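Local structure of protein FkbI (1R2J) at residues K304-E309 with E344-S350; A311-A316 with A336-A340. The protein binds FAD and probably acts as an acyl-ACP dehydrogenase in making the methoxymalonyl extender unit of the polyketide FK520. All coordinates share one frame; numbering follows the deposited sequence.

Contact 1: K304-E309 with E344-S350; sequences KHVAAE and EIIEGSS. With FAD (flavin-adenine dinucleotide), chain B.
The ammonium group of Lys304 reaches from its helix into the turn that follows helix 332-345 and meets two backbone carbonyls there. NZ donates to Gly348 O at 3.0 Å, with the donor tilted 33° from the carbonyl plane. It also makes a weak bond to Ile346 O at 3.1 Å. Met343 O, just before the turn, is a further acceptor of NZ. The chain leaves the helix with CG anti to the backbone N and then bends at chi2 (-89°), which carries CD and CE along the turn, CE coming 4.2 Å from Glu347 CB. Water 1 accepts from NZ and also hydrogen-bonds His305 ND1 and Ser350 OG, so it links both segments; Ser350 CB lies in the plane of the imidazole at its edge, 3.9 Å from His305 CE1. Further along, the side chains of Glu309 and Glu344 cross at about a right angle; the planes of their carboxylates are 68° apart and OE1 to OE1 is 4.5 Å. Glu309 OE1 forms a salt bridge with Arg354 and Glu344 OE2 one with Lys341, which probably eases the repulsion, while water 2 donates to Glu344 OE1 and Glu309 O. The turn held this way also faces the cofactor: Ser349 OG donates to FAD O2B at 2.5 Å, and Ile346 CG2 packs on the flavin, 3.5 Å from FAD C8. Within the largely helical C-terminal region of this acyl-CoA dehydrogenase fold, helix 219-248 touches Lys304, Ala307 and Glu347, helix 262-287 meets Val306 and Ala307, and helix 350-361 packs on His305.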
ATOM      1  N   LYS A 304       3.454 -10.665   2.982  1.00 16.38           N
ATOM      2  CA  LYS A 304       3.887  -9.622   2.078  1.00 16.60           C
ATOM      3  C   LYS A 304       5.031 -10.139   1.215  1.00 16.36           C
ATOM      4  O   LYS A 304       5.019  -9.986  -0.003  1.00 16.54           O
ATOM      5  CB  LYS A 304       4.328  -8.379   2.868  1.00 17.80           C
ATOM      6  CG  LYS A 304       4.763  -7.211   2.002  1.00 18.89           C
ATOM      7  CD  LYS A 304       6.249  -7.256   1.680  1.00 19.55           C
ATOM      8  CE  LYS A 304       6.578  -6.373   0.479  1.00 19.83           C
ATOM      9  NZ  LYS A 304       7.939  -6.656  -0.071  1.00 17.70           N
ATOM     10  N   HIS A 305       6.007 -10.767   1.861  1.00 15.79           N
ATOM     11  CA  HIS A 305       7.183 -11.297   1.177  1.00 17.40           C
ATOM     12  C   HIS A 305       6.846 -12.284   0.056  1.00 17.38           C
ATOM     13  O   HIS A 305       7.232 -12.085  -1.101  1.00 17.39           O
ATOM     14  CB  HIS A 305       8.118 -11.958   2.200  1.00 15.70           C
ATOM     15  CG  HIS A 305       9.379 -12.503   1.607  1.00 18.46           C
ATOM     16  ND1 HIS A 305      10.265 -11.723   0.891  1.00 20.07           N
ATOM     17  CD2 HIS A 305       9.917 -13.746   1.645  1.00 18.22           C
ATOM     18  CE1 HIS A 305      11.294 -12.464   0.515  1.00 18.88           C
ATOM     19  NE2 HIS A 305      11.107 -13.694   0.959  1.00 18.41           N
ATOM     20  N   VAL A 306       6.117 -13.339   0.401  1.00 18.40           N
ATOM     21  CA  VAL A 306       5.739 -14.352  -0.571  1.00 18.82           C
ATOM     22  C   VAL A 306       4.814 -13.830  -1.667  1.00 17.10           C
ATOM     23  O   VAL A 306       5.032 -14.110  -2.843  1.00 15.63           O
ATOM     24  CB  VAL A 306       5.060 -15.554   0.114  1.00 21.78           C
ATOM     25  CG1 VAL A 306       6.049 -16.267   1.020  1.00 22.07           C
ATOM     26  CG2 VAL A 306       3.883 -15.084   0.919  1.00 27.24           C
ATOM     27  N   ALA A 307       3.784 -13.078  -1.287  1.00 17.38           N
ATOM     28  CA  ALA A 307       2.839 -12.551  -2.266  1.00 16.47           C
ATOM     29  C   ALA A 307       3.558 -11.639  -3.253  1.00 16.98           C
ATOM     30  O   ALA A 307       3.284 -11.664  -4.448  1.00 15.92           O
ATOM     31  CB  ALA A 307       1.710 -11.794  -1.563  1.00 17.78           C
ATOM     32  N   ALA A 308       4.501 -10.848  -2.751  1.00 17.54           N
ATOM     33  CA  ALA A 308       5.242  -9.936  -3.607  1.00 17.10           C
ATOM     34  C   ALA A 308       6.160 -10.686  -4.571  1.00 16.81           C
ATOM     35  O   ALA A 308       6.124 -10.437  -5.780  1.00 16.54           O
ATOM     36  CB  ALA A 308       6.046  -8.955  -2.756  1.00 19.25           C
ATOM     37  N   GLU A 309       6.973 -11.599  -4.046  1.00 15.94           N
ATOM     38  CA  GLU A 309       7.880 -12.363  -4.894  1.00 17.19           C
ATOM     39  C   GLU A 309       7.099 -13.198  -5.910  1.00 16.72           C
ATOM     40  O   GLU A 309       7.482 -13.273  -7.077  1.00 16.65           O
ATOM     41  CB  GLU A 309       8.812 -13.264  -4.054  1.00 16.18           C
ATOM     42  CG  GLU A 309       9.917 -12.488  -3.316  1.00 16.75           C
ATOM     43  CD  GLU A 309      11.190 -13.301  -3.069  1.00 18.26           C
ATOM     44  OE1 GLU A 309      12.284 -12.693  -3.031  1.00 21.18           O
ATOM     45  OE2 GLU A 309      11.109 -14.537  -2.907  1.00 20.65           O
ATOM     46  N   GLU A 344       8.199  -5.762  -4.494  1.00 17.10           N
ATOM     47  CA  GLU A 344       9.307  -6.542  -3.938  1.00 17.29           C
ATOM     48  C   GLU A 344      10.290  -5.638  -3.188  1.00 18.72           C
ATOM     49  O   GLU A 344      11.080  -6.105  -2.361  1.00 17.83           O
ATOM     50  CB  GLU A 344      10.076  -7.257  -5.053  1.00 17.96           C
ATOM     51  CG  GLU A 344       9.400  -8.488  -5.623  1.00 17.83           C
ATOM     52  CD  GLU A 344      10.236  -9.164  -6.702  1.00 19.94           C
ATOM     53  OE1 GLU A 344      10.646 -10.331  -6.500  1.00 18.81           O
ATOM     54  OE2 GLU A 344      10.481  -8.527  -7.752  1.00 19.84           O
ATOM     55  N   ILE A 345      10.231  -4.346  -3.495  1.00 18.34           N
ATOM     56  CA  ILE A 345      11.114  -3.347  -2.908  1.00 18.84           C
ATOM     57  C   ILE A 345      10.540  -2.610  -1.689  1.00 19.63           C
ATOM     58  O   ILE A 345      11.265  -2.366  -0.726  1.00 19.26           O
ATOM     59  CB  ILE A 345      11.513  -2.305  -3.996  1.00 20.22           C
ATOM     60  CG1 ILE A 345      12.287  -3.004  -5.122  1.00 18.01           C
ATOM     61  CG2 ILE A 345      12.328  -1.174  -3.376  1.00 19.63           C
ATOM     62  CD1 ILE A 345      12.311  -2.229  -6.444  1.00 20.78           C
ATOM     63  N   ILE A 346       9.247  -2.272  -1.720  1.00 20.75           N
ATOM     64  CA  ILE A 346       8.614  -1.528  -0.616  1.00 21.65           C
ATOM     65  C   ILE A 346       8.039  -2.358   0.538  1.00 22.83           C
ATOM     66  O   ILE A 346       7.924  -3.578   0.441  1.00 22.11           O
ATOM     67  CB  ILE A 346       7.485  -0.603  -1.152  1.00 21.49           C
ATOM     68  CG1 ILE A 346       6.185  -1.393  -1.376  1.00 21.61           C
ATOM     69  CG2 ILE A 346       7.914  -0.004  -2.462  1.00 23.35           C
ATOM     70  CD1 ILE A 346       4.979  -0.507  -1.758  1.00 22.19           C
ATOM     71  N   GLU A 347       7.675  -1.670   1.623  1.00 24.29           N
ATOM     72  CA  GLU A 347       7.105  -2.289   2.824  1.00 25.02           C
ATOM     73  C   GLU A 347       7.992  -3.421   3.341  1.00 23.75           C
ATOM     74  O   GLU A 347       7.506  -4.477   3.745  1.00 22.96           O
ATOM     75  CB  GLU A 347       5.696  -2.821   2.523  1.00 28.33           C
ATOM     76  CG  GLU A 347       4.683  -1.737   2.148  1.00 34.64           C
ATOM     77  CD  GLU A 347       4.072  -1.050   3.349  1.00 37.14           C
ATOM     78  OE1 GLU A 347       3.364  -0.042   3.158  1.00 39.43           O
ATOM     79  OE2 GLU A 347       4.287  -1.524   4.485  1.00 41.68           O
ATOM     80  N   GLY A 348       9.300  -3.180   3.356  1.00 22.25           N
ATOM     81  CA  GLY A 348      10.227  -4.206   3.791  1.00 21.44           C
ATOM     82  C   GLY A 348      10.610  -4.998   2.553  1.00 21.51           C
ATOM     83  O   GLY A 348       9.871  -5.886   2.116  1.00 20.90           O
ATOM     84  N   SER A 349      11.750  -4.648   1.966  1.00 19.51           N
ATOM     85  CA  SER A 349      12.246  -5.311   0.757  1.00 19.72           C
ATOM     86  C   SER A 349      12.402  -6.812   0.956  1.00 19.51           C
ATOM     87  O   SER A 349      12.476  -7.295   2.088  1.00 20.48           O
ATOM     88  CB  SER A 349      13.609  -4.744   0.366  1.00 18.72           C
ATOM     89  OG  SER A 349      14.608  -5.248   1.243  1.00 15.66           O
ATOM     90  N   SER A 350      12.461  -7.544  -0.153  1.00 18.60           N
ATOM     91  CA  SER A 350      12.642  -8.993  -0.093  1.00 18.46           C
ATOM     92  C   SER A 350      13.846  -9.308   0.797  1.00 18.38           C
ATOM     93  O   SER A 350      13.814 -10.251   1.582  1.00 17.58           O
ATOM     94  CB  SER A 350      12.884  -9.558  -1.494  1.00 18.09           C
ATOM     95  OG  SER A 350      11.780  -9.294  -2.342  1.00 19.48           O
TER
HETATM   96  PA  FAD B 399      17.966   0.987   0.221  1.00 31.55           P
HETATM   97  O1A FAD B 399      17.007   0.892   1.314  1.00 29.27           O
HETATM   98  O2A FAD B 399      18.819   2.106  -0.316  1.00 28.05           O
HETATM   99  O5B FAD B 399      17.799   0.008  -0.942  1.00 31.78           O
HETATM  100  C5B FAD B 399      18.674  -1.004  -0.636  1.00 26.42           C
HETATM  101  C4B FAD B 399      18.754  -2.191  -1.534  1.00 24.70           C
HETATM  102  O4B FAD B 399      19.728  -2.823  -0.629  1.00 21.89           O
HETATM  103  C3B FAD B 399      17.485  -2.970  -1.392  1.00 24.40           C
HETATM  104  O3B FAD B 399      17.402  -3.876  -2.442  1.00 23.93           O
HETATM  105  C2B FAD B 399      17.592  -3.628  -0.100  1.00 22.23           C
HETATM  106  O2B FAD B 399      16.838  -4.839   0.168  1.00 22.98           O
HETATM  107  C1B FAD B 399      19.119  -3.867   0.088  1.00 22.80           C
HETATM  108  N9A FAD B 399      19.494  -3.771   1.460  1.00 23.00           N
HETATM  109  C8A FAD B 399      19.551  -2.661   2.345  1.00 22.53           C
HETATM  110  N7A FAD B 399      19.934  -2.936   3.556  1.00 21.89           N
HETATM  111  C5A FAD B 399      20.164  -4.298   3.541  1.00 22.99           C
HETATM  112  C6A FAD B 399      20.594  -5.206   4.514  1.00 23.23           C
HETATM  113  N6A FAD B 399      20.890  -4.838   5.768  1.00 22.24           N
HETATM  114  N1A FAD B 399      20.719  -6.534   4.154  1.00 22.18           N
HETATM  115  C2A FAD B 399      20.431  -6.942   2.896  1.00 22.09           C
HETATM  116  N3A FAD B 399      19.998  -6.115   1.854  1.00 20.71           N
HETATM  117  C4A FAD B 399      19.907  -4.778   2.333  1.00 22.79           C
HETATM  118  N1  FAD B 399       8.047   5.200   1.835  1.00 27.81           N
HETATM  119  C2  FAD B 399       7.210   5.779   2.792  1.00 29.57           C
HETATM  120  O2  FAD B 399       7.636   6.166   3.896  1.00 27.98           O
HETATM  121  N3  FAD B 399       5.861   5.937   2.504  1.00 28.64           N
HETATM  122  C4  FAD B 399       5.240   5.560   1.286  1.00 28.35           C
HETATM  123  O4  FAD B 399       3.997   5.753   1.127  1.00 26.77           O
HETATM  124  C4X FAD B 399       6.088   5.012   0.350  1.00 28.10           C
HETATM  125  N5  FAD B 399       5.470   4.641  -0.921  1.00 29.92           N
HETATM  126  C5X FAD B 399       6.304   4.104  -1.924  1.00 29.96           C
HETATM  127  C6  FAD B 399       5.797   3.738  -3.200  1.00 31.03           C
HETATM  128  C7  FAD B 399       6.601   3.229  -4.265  1.00 30.58           C
HETATM  129  C7M FAD B 399       5.967   2.868  -5.606  1.00 31.06           C
HETATM  130  C8  FAD B 399       7.998   3.090  -4.034  1.00 31.27           C
HETATM  131  C8M FAD B 399       8.978   2.595  -5.082  1.00 31.24           C
HETATM  132  C9  FAD B 399       8.534   3.410  -2.813  1.00 31.59           C
HETATM  133  C9A FAD B 399       7.721   3.897  -1.725  1.00 32.09           C
HETATM  134  N10 FAD B 399       8.260   4.268  -0.384  1.00 31.44           N
HETATM  135  C10 FAD B 399       7.478   4.832   0.631  1.00 29.90           C
HETATM  136  C1' FAD B 399       9.616   3.921  -0.360  1.00 34.82           C
HETATM  137  C2' FAD B 399       9.841   2.396   0.179  1.00 37.60           C
HETATM  138  O2' FAD B 399       9.793   2.649   1.612  1.00 33.75           O
HETATM  139  C3' FAD B 399      11.194   2.108  -0.161  1.00 39.99           C
HETATM  140  O3' FAD B 399      11.200   1.104  -1.206  1.00 44.80           O
HETATM  141  C4' FAD B 399      12.376   1.584   0.693  1.00 39.54           C
HETATM  142  O4' FAD B 399      12.657   2.149   1.945  1.00 42.93           O
HETATM  143  C5' FAD B 399      13.376   1.943  -0.300  1.00 39.46           C
HETATM  144  O5' FAD B 399      14.588   2.389   0.229  1.00 34.76           O
HETATM  145  P   FAD B 399      15.641   2.960  -0.867  1.00 34.54           P
HETATM  146  O1P FAD B 399      15.708   3.506   0.403  1.00 35.96           O
HETATM  147  O2P FAD B 399      16.941   3.768  -1.126  1.00 38.58           O
HETATM  148  O3P FAD B 399      16.865   1.989  -0.418  1.00 32.22           O
HETATM  149  O   HOH W   1       9.359  -9.051  -0.679  1.00 21.97           O
HETATM  150  O   HOH W   2      10.164 -12.822  -7.626  1.00 23.07           O

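Contact 2: A311-A316 with A336-A340; sequences AAAGAA and AYRDA
The phenol ring of Tyr337 presents an edge to the neighbouring helix: Ala316 CB lies near the ring plane, 3.9 Å from Tyr337 CE1. Its CG stands anti to the backbone N (chi1 -174°), which lays the ring beside Ala315 and Ala316, with CD1 3.9 Å from Ala316 CA. Elsewhere the interface consists of methyl groups and backbone. Ala315 CB points at the opposing helix and comes 3.6 Å from Tyr337 CA, with Ala336 CB 4.0 Å away. One turn on, Ala340 CB approaches the backbone of the other helix, 3.5 Å from Ala312 CA. The axes of the two short helical segments run nearly antiparallel, 160° between their directions, and approach to 8.2 Å; CA atoms are as near as 4.6 Å for Ala312 and Ala340. This is the close antiparallel packing that alanine-rich helix faces allow. Helix 219-248 covers a further side, touching Ala311 and Ala336, while Arg338 forms salt bridges with Asp20 and, within its own helix, Glu334; Asp339 accepts from the backbone N of Cys186. With no hydrogen bond or salt bridge between the two segments, the contact rests on van der Waals fit, and its small side chains are what permit so short a spacing.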
ATOM      1  N   ALA A 311       4.065 -12.549  -6.992  1.00 13.90           N
ATOM      2  CA  ALA A 311       3.398 -11.634  -7.915  1.00 16.49           C
ATOM      3  C   ALA A 311       4.369 -11.159  -9.006  1.00 16.47           C
ATOM      4  O   ALA A 311       3.995 -11.054 -10.178  1.00 14.48           O
ATOM      5  CB  ALA A 311       2.829 -10.433  -7.160  1.00 17.52           C
ATOM      6  N   ALA A 312       5.611 -10.867  -8.617  1.00 15.40           N
ATOM      7  CA  ALA A 312       6.631 -10.416  -9.566  1.00 16.49           C
ATOM      8  C   ALA A 312       6.935 -11.527 -10.569  1.00 17.23           C
ATOM      9  O   ALA A 312       7.076 -11.280 -11.768  1.00 18.15           O
ATOM     10  CB  ALA A 312       7.909 -10.023  -8.826  1.00 15.29           C
ATOM     11  N   ALA A 313       7.045 -12.754 -10.074  1.00 17.19           N
ATOM     12  CA  ALA A 313       7.328 -13.891 -10.946  1.00 17.74           C
ATOM     13  C   ALA A 313       6.104 -14.159 -11.826  1.00 17.46           C
ATOM     14  O   ALA A 313       6.229 -14.421 -13.023  1.00 17.10           O
ATOM     15  CB  ALA A 313       7.663 -15.121 -10.113  1.00 15.99           C
ATOM     16  N   GLY A 314       4.921 -14.090 -11.221  1.00 17.12           N
ATOM     17  CA  GLY A 314       3.697 -14.318 -11.975  1.00 17.24           C
ATOM     18  C   GLY A 314       3.510 -13.320 -13.106  1.00 17.39           C
ATOM     19  O   GLY A 314       3.096 -13.680 -14.207  1.00 17.86           O
ATOM     20  N   ALA A 315       3.820 -12.056 -12.842  1.00 16.90           N
ATOM     21  CA  ALA A 315       3.665 -11.021 -13.854  1.00 15.97           C
ATOM     22  C   ALA A 315       4.586 -11.288 -15.042  1.00 16.34           C
ATOM     23  O   ALA A 315       4.178 -11.111 -16.185  1.00 15.93           O
ATOM     24  CB  ALA A 315       3.944  -9.638 -13.246  1.00 16.73           C
ATOM     25  N   ALA A 316       5.820 -11.723 -14.777  1.00 15.38           N
ATOM     26  CA  ALA A 316       6.758 -12.013 -15.861  1.00 15.67           C
ATOM     27  C   ALA A 316       6.256 -13.193 -16.693  1.00 16.37           C
ATOM     28  O   ALA A 316       6.385 -13.203 -17.917  1.00 15.70           O
ATOM     29  CB  ALA A 316       8.153 -12.315 -15.298  1.00 15.97           C
ATOM     30  N   ALA A 336       1.188  -4.933 -14.382  1.00 18.42           N
ATOM     31  CA  ALA A 336       1.485  -5.898 -13.325  1.00 17.97           C
ATOM     32  C   ALA A 336       2.993  -6.120 -13.245  1.00 17.49           C
ATOM     33  O   ALA A 336       3.569  -6.190 -12.162  1.00 18.58           O
ATOM     34  CB  ALA A 336       0.784  -7.230 -13.610  1.00 16.99           C
ATOM     35  N   TYR A 337       3.625  -6.231 -14.409  1.00 17.62           N
ATOM     36  CA  TYR A 337       5.059  -6.466 -14.489  1.00 16.51           C
ATOM     37  C   TYR A 337       5.837  -5.360 -13.755  1.00 18.53           C
ATOM     38  O   TYR A 337       6.693  -5.647 -12.905  1.00 14.11           O
ATOM     39  CB  TYR A 337       5.472  -6.557 -15.963  1.00 18.32           C
ATOM     40  CG  TYR A 337       6.914  -6.944 -16.191  1.00 19.63           C
ATOM     41  CD1 TYR A 337       7.421  -8.156 -15.708  1.00 18.97           C
ATOM     42  CD2 TYR A 337       7.770  -6.109 -16.903  1.00 18.64           C
ATOM     43  CE1 TYR A 337       8.753  -8.528 -15.937  1.00 19.16           C
ATOM     44  CE2 TYR A 337       9.101  -6.468 -17.133  1.00 19.46           C
ATOM     45  CZ  TYR A 337       9.583  -7.676 -16.648  1.00 20.14           C
ATOM     46  OH  TYR A 337      10.897  -8.019 -16.865  1.00 21.34           O
ATOM     47  N   ARG A 338       5.527  -4.102 -14.072  1.00 18.19           N
ATOM     48  CA  ARG A 338       6.192  -2.963 -13.431  1.00 19.36           C
ATOM     49  C   ARG A 338       5.761  -2.762 -11.982  1.00 18.18           C
ATOM     50  O   ARG A 338       6.584  -2.431 -11.125  1.00 18.34           O
ATOM     51  CB  ARG A 338       5.918  -1.659 -14.201  1.00 19.36           C
ATOM     52  CG  ARG A 338       6.713  -1.500 -15.502  1.00 20.53           C
ATOM     53  CD  ARG A 338       6.427  -0.154 -16.191  1.00 17.85           C
ATOM     54  NE  ARG A 338       5.058  -0.063 -16.702  1.00 18.83           N
ATOM     55  CZ  ARG A 338       4.067   0.607 -16.115  1.00 21.69           C
ATOM     56  NH1 ARG A 338       4.277   1.275 -14.981  1.00 15.41           N
ATOM     57  NH2 ARG A 338       2.846   0.586 -16.646  1.00 18.17           N
ATOM     58  N   ASP A 339       4.472  -2.955 -11.713  1.00 18.14           N
ATOM     59  CA  ASP A 339       3.943  -2.760 -10.365  1.00 18.23           C
ATOM     60  C   ASP A 339       4.459  -3.789  -9.372  1.00 17.21           C
ATOM     61  O   ASP A 339       4.832  -3.433  -8.262  1.00 18.83           O
ATOM     62  CB  ASP A 339       2.403  -2.785 -10.360  1.00 19.18           C
ATOM     63  CG  ASP A 339       1.787  -1.656 -11.181  1.00 19.67           C
ATOM     64  OD1 ASP A 339       2.495  -0.681 -11.509  1.00 19.28           O
ATOM     65  OD2 ASP A 339       0.579  -1.742 -11.489  1.00 21.07           O
ATOM     66  N   ALA A 340       4.481  -5.056  -9.777  1.00 14.62           N
ATOM     67  CA  ALA A 340       4.935  -6.141  -8.911  1.00 15.48           C
ATOM     68  C   ALA A 340       6.411  -5.987  -8.537  1.00 16.58           C
ATOM     69  O   ALA A 340       6.813  -6.312  -7.421  1.00 15.35           O
ATOM     70  CB  ALA A 340       4.696  -7.503  -9.591  1.00 13.68           C
TER

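How the contacts relate
Both contacts join helix 297-322 to helix 332-345, contact 2 lying nearer the connection between the two helices and contact 1 where the second helix ends; their centres are 12 Å apart. They meet directly at Ala312 CB, 3.2 Å from Glu344 OE2. Along this pair of helices the character changes from apolar alanine packing at 311-316 with 336-340 to lysine, carboxylates and waters at 304-309 with 344-350. The two also differ in their distance from the cofactor: contact 1 contains Ile345, Ile346 and Ser349 of the FAD pocket, whereas in contact 2 the side chain of Ala340 is about 11 Å from FAD and that of Ala312 about 9 Å from that of Ile345.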